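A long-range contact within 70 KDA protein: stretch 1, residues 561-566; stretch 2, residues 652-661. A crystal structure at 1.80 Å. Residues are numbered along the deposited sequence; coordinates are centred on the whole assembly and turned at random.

Stretch 1 (561-566) DWQKLG
Stretch 2 (652-661) RWALIEYIKT

A tight turn, residues 561-566, rests against one flank of a helix that begins earlier in the chain and takes in Arg-652 to Ile-659. The two touch across at least 89 residues of sequence and bury 329 Å² between them. No direct hydrogen bond joins them; the contact is made by van der Waals packing, carbonyl approaches and one bridging water.

The turn is closed by its own backbone. Asp-561 N donates to Gly-566 O at 2.6 Å and Gly-566 N to Asp-561 O at 3.2 Å, while a weak bond runs from Leu-565 N to Asp-561 O at 2.9 Å. The Asp-561 side chain (chi1 t) folds back over the loop, its OD1 accepting from Gln-563 N at 2.8 Å and Lys-564 N at 3.0 Å; a short acidic side chain is well suited to gather amides left free by a turn. Phi/psi run -83/-1 at Trp-562, -100/-52 at Gln-563 and -87/-11 at Lys-564, then switch to 70/85 at Leu-565. The helix keeps regular i to i+4 bonds, such as Ile-656 N to Arg-652 O at 2.8 Å. In register, Lys-564 lies beside Ile-656, with their CA atoms 7.3 Å apart.

Leu-565 covers the most surface. Its CB points toward the helix, with chi1 between wells at -123° and chi2 p. Its CD2 lies 3.6 Å from Ile-656 CG2 and 4.3 Å from Ile-659 CG2; both isoleucines are m,t and point toward the turn, presenting branched apolar surface to a buried leucine. Leu-565 CD1 also meets Lys-660 CE at 4.0 Å, packing against the aliphatic part of the lysine.

Trp-653 is next. Its CB points sideways, but chi1 m and chi2 116° bring the end of the indole nearer the turn. Gln-563 O approaches the ring edge, near its plane, 3.5 Å from Trp-653 CZ3, where the slightly positive ring hydrogens suit a carbonyl. Lys-564 CG comes obliquely to within 3.8 Å of Trp-653 CH2, the methylenes of its extended chain (m,t,t,t) offering apolar surface to the indole.

Lys-660 (m,t,t,t) extends outward and back toward the start of the helix, so that its NZ forms a salt bridge with Glu-657 OE1 at 2.9 Å, one helical turn back. Glu-657 (t,p) has its CB pointing away from the turn, yet its end comes nearer. Lys-660 NZ stands 3.6 Å from Trp-562 O and links to the turn through a water, which donates to Gln-563 O at 2.6 Å and accepts from Lys-660 NZ at 3.2 Å.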

# COMPACT_ATOMS: atom_id res chain seq x y z
N ASP A 561 -12.58 -16.56 -8.43
CA ASP A 561 -12.34 -17.51 -9.55
C ASP A 561 -11.20 -18.41 -9.12
O ASP A 561 -10.03 -17.98 -9.13
CB ASP A 561 -11.95 -16.74 -10.82
CG ASP A 561 -11.81 -17.67 -12.05
OD1 ASP A 561 -11.59 -18.87 -11.83
OD2 ASP A 561 -11.92 -17.16 -13.19
N TRP A 562 -11.51 -19.68 -8.78
CA TRP A 562 -10.51 -20.59 -8.28
C TRP A 562 -9.76 -21.24 -9.43
O TRP A 562 -8.85 -22.02 -9.18
CB TRP A 562 -11.10 -21.60 -7.28
CG TRP A 562 -11.71 -20.83 -6.19
CD1 TRP A 562 -13.04 -20.43 -6.08
CD2 TRP A 562 -11.00 -20.19 -5.09
NE1 TRP A 562 -13.20 -19.66 -4.95
CE2 TRP A 562 -12.00 -19.48 -4.31
CE3 TRP A 562 -9.67 -20.20 -4.66
CZ2 TRP A 562 -11.66 -18.74 -3.16
CZ3 TRP A 562 -9.34 -19.50 -3.49
CH2 TRP A 562 -10.32 -18.79 -2.76
N GLN A 563 -10.10 -20.94 -10.67
CA GLN A 563 -9.32 -21.53 -11.76
C GLN A 563 -8.29 -20.58 -12.33
O GLN A 563 -7.12 -20.91 -12.45
CB GLN A 563 -10.17 -22.01 -12.90
CG GLN A 563 -11.15 -23.11 -12.50
CD GLN A 563 -12.33 -23.16 -13.47
OE1 GLN A 563 -12.21 -22.72 -14.64
NE2 GLN A 563 -13.47 -23.64 -13.00
N LYS A 564 -8.76 -19.41 -12.69
CA LYS A 564 -7.89 -18.37 -13.24
C LYS A 564 -7.25 -17.49 -12.16
O LYS A 564 -6.41 -16.62 -12.49
CB LYS A 564 -8.73 -17.53 -14.21
CG LYS A 564 -8.89 -18.29 -15.52
CD LYS A 564 -9.55 -17.43 -16.57
CE LYS A 564 -10.02 -18.31 -17.72
NZ LYS A 564 -10.32 -17.44 -18.89
N LEU A 565 -7.74 -17.63 -10.90
CA LEU A 565 -7.11 -17.07 -9.70
C LEU A 565 -7.28 -15.57 -9.73
O LEU A 565 -6.38 -14.84 -10.15
CB LEU A 565 -5.62 -17.46 -9.60
CG LEU A 565 -5.11 -18.18 -8.38
CD1 LEU A 565 -6.03 -19.32 -7.95
CD2 LEU A 565 -3.71 -18.71 -8.67
N GLY A 566 -8.45 -15.15 -9.23
CA GLY A 566 -8.83 -13.74 -9.21
C GLY A 566 -10.34 -13.55 -9.06
O GLY A 566 -11.04 -14.53 -8.78
N ARG A 652 0.74 -21.76 -18.79
CA ARG A 652 -0.07 -20.86 -17.88
C ARG A 652 -0.85 -21.60 -16.80
O ARG A 652 -0.79 -21.20 -15.62
CB ARG A 652 -1.01 -19.97 -18.71
CG ARG A 652 -0.30 -19.06 -19.69
CD ARG A 652 -1.26 -18.37 -20.63
NE ARG A 652 -0.50 -17.35 -21.36
CZ ARG A 652 -0.35 -17.33 -22.67
NH1 ARG A 652 -0.88 -18.31 -23.38
NH2 ARG A 652 0.41 -16.39 -23.26
N TRP A 653 -1.61 -22.64 -17.15
CA TRP A 653 -2.27 -23.43 -16.10
C TRP A 653 -1.30 -24.03 -15.10
O TRP A 653 -1.61 -24.06 -13.90
CB TRP A 653 -3.13 -24.55 -16.72
CG TRP A 653 -4.26 -24.00 -17.54
CD1 TRP A 653 -4.46 -24.12 -18.89
CD2 TRP A 653 -5.40 -23.18 -17.05
NE1 TRP A 653 -5.62 -23.47 -19.31
CE2 TRP A 653 -6.24 -22.90 -18.25
CE3 TRP A 653 -5.79 -22.68 -15.83
CZ2 TRP A 653 -7.41 -22.15 -18.17
CZ3 TRP A 653 -6.98 -21.95 -15.76
CH2 TRP A 653 -7.78 -21.70 -16.90
N ALA A 654 -0.10 -24.48 -15.57
CA ALA A 654 0.89 -25.08 -14.64
C ALA A 654 1.39 -24.01 -13.70
O ALA A 654 1.52 -24.25 -12.47
CB ALA A 654 2.06 -25.72 -15.38
N LEU A 655 1.66 -22.84 -14.26
CA LEU A 655 2.16 -21.72 -13.46
C LEU A 655 1.09 -21.30 -12.47
O LEU A 655 1.42 -21.00 -11.31
CB LEU A 655 2.51 -20.55 -14.35
CG LEU A 655 3.88 -20.53 -15.06
CD1 LEU A 655 3.79 -19.43 -16.11
CD2 LEU A 655 5.04 -20.27 -14.07
N ILE A 656 -0.19 -21.30 -12.87
CA ILE A 656 -1.25 -20.98 -11.89
C ILE A 656 -1.34 -21.97 -10.75
O ILE A 656 -1.47 -21.59 -9.56
CB ILE A 656 -2.61 -20.76 -12.57
CG1 ILE A 656 -2.62 -19.39 -13.24
CG2 ILE A 656 -3.77 -20.86 -11.59
CD1 ILE A 656 -3.60 -19.38 -14.43
N GLU A 657 -1.29 -23.25 -11.08
CA GLU A 657 -1.28 -24.27 -10.06
C GLU A 657 -0.10 -24.08 -9.12
O GLU A 657 -0.22 -24.25 -7.90
CB GLU A 657 -1.18 -25.64 -10.72
CG GLU A 657 -1.80 -26.66 -9.80
CD GLU A 657 -3.31 -26.54 -9.69
OE1 GLU A 657 -3.94 -25.73 -10.41
OE2 GLU A 657 -3.86 -27.22 -8.81
N TYR A 658 1.08 -23.76 -9.68
CA TYR A 658 2.22 -23.52 -8.82
C TYR A 658 2.00 -22.32 -7.86
O TYR A 658 2.33 -22.37 -6.66
CB TYR A 658 3.46 -23.31 -9.68
CG TYR A 658 4.68 -22.96 -8.86
CD1 TYR A 658 5.08 -23.79 -7.81
CD2 TYR A 658 5.43 -21.82 -9.13
CE1 TYR A 658 6.18 -23.48 -7.04
CE2 TYR A 658 6.55 -21.49 -8.36
CZ TYR A 658 6.91 -22.35 -7.33
OH TYR A 658 7.99 -22.12 -6.58
N ILE A 659 1.37 -21.28 -8.36
CA ILE A 659 1.18 -20.07 -7.53
C ILE A 659 0.23 -20.36 -6.34
O ILE A 659 0.32 -19.72 -5.25
CB ILE A 659 0.75 -18.86 -8.37
CG1 ILE A 659 1.92 -18.41 -9.26
CG2 ILE A 659 0.27 -17.69 -7.44
CD1 ILE A 659 1.52 -17.64 -10.48
N LYS A 660 -0.72 -21.28 -6.58
CA LYS A 660 -1.57 -21.79 -5.50
C LYS A 660 -0.76 -22.32 -4.31
O LYS A 660 -1.24 -22.24 -3.20
CB LYS A 660 -2.53 -22.88 -6.02
CG LYS A 660 -3.53 -22.39 -7.04
CD LYS A 660 -4.46 -23.55 -7.46
CE LYS A 660 -5.44 -23.20 -8.57
NZ LYS A 660 -6.16 -24.43 -9.08
N THR A 661 0.43 -22.88 -4.55
CA THR A 661 1.24 -23.41 -3.49
C THR A 661 2.08 -22.34 -2.78
O THR A 661 2.71 -22.64 -1.77
CB THR A 661 2.23 -24.48 -3.94
OG1 THR A 661 3.16 -23.91 -4.80
CG2 THR A 661 1.56 -25.65 -4.71
O HOH W 1 -6.49 -23.41 -12.13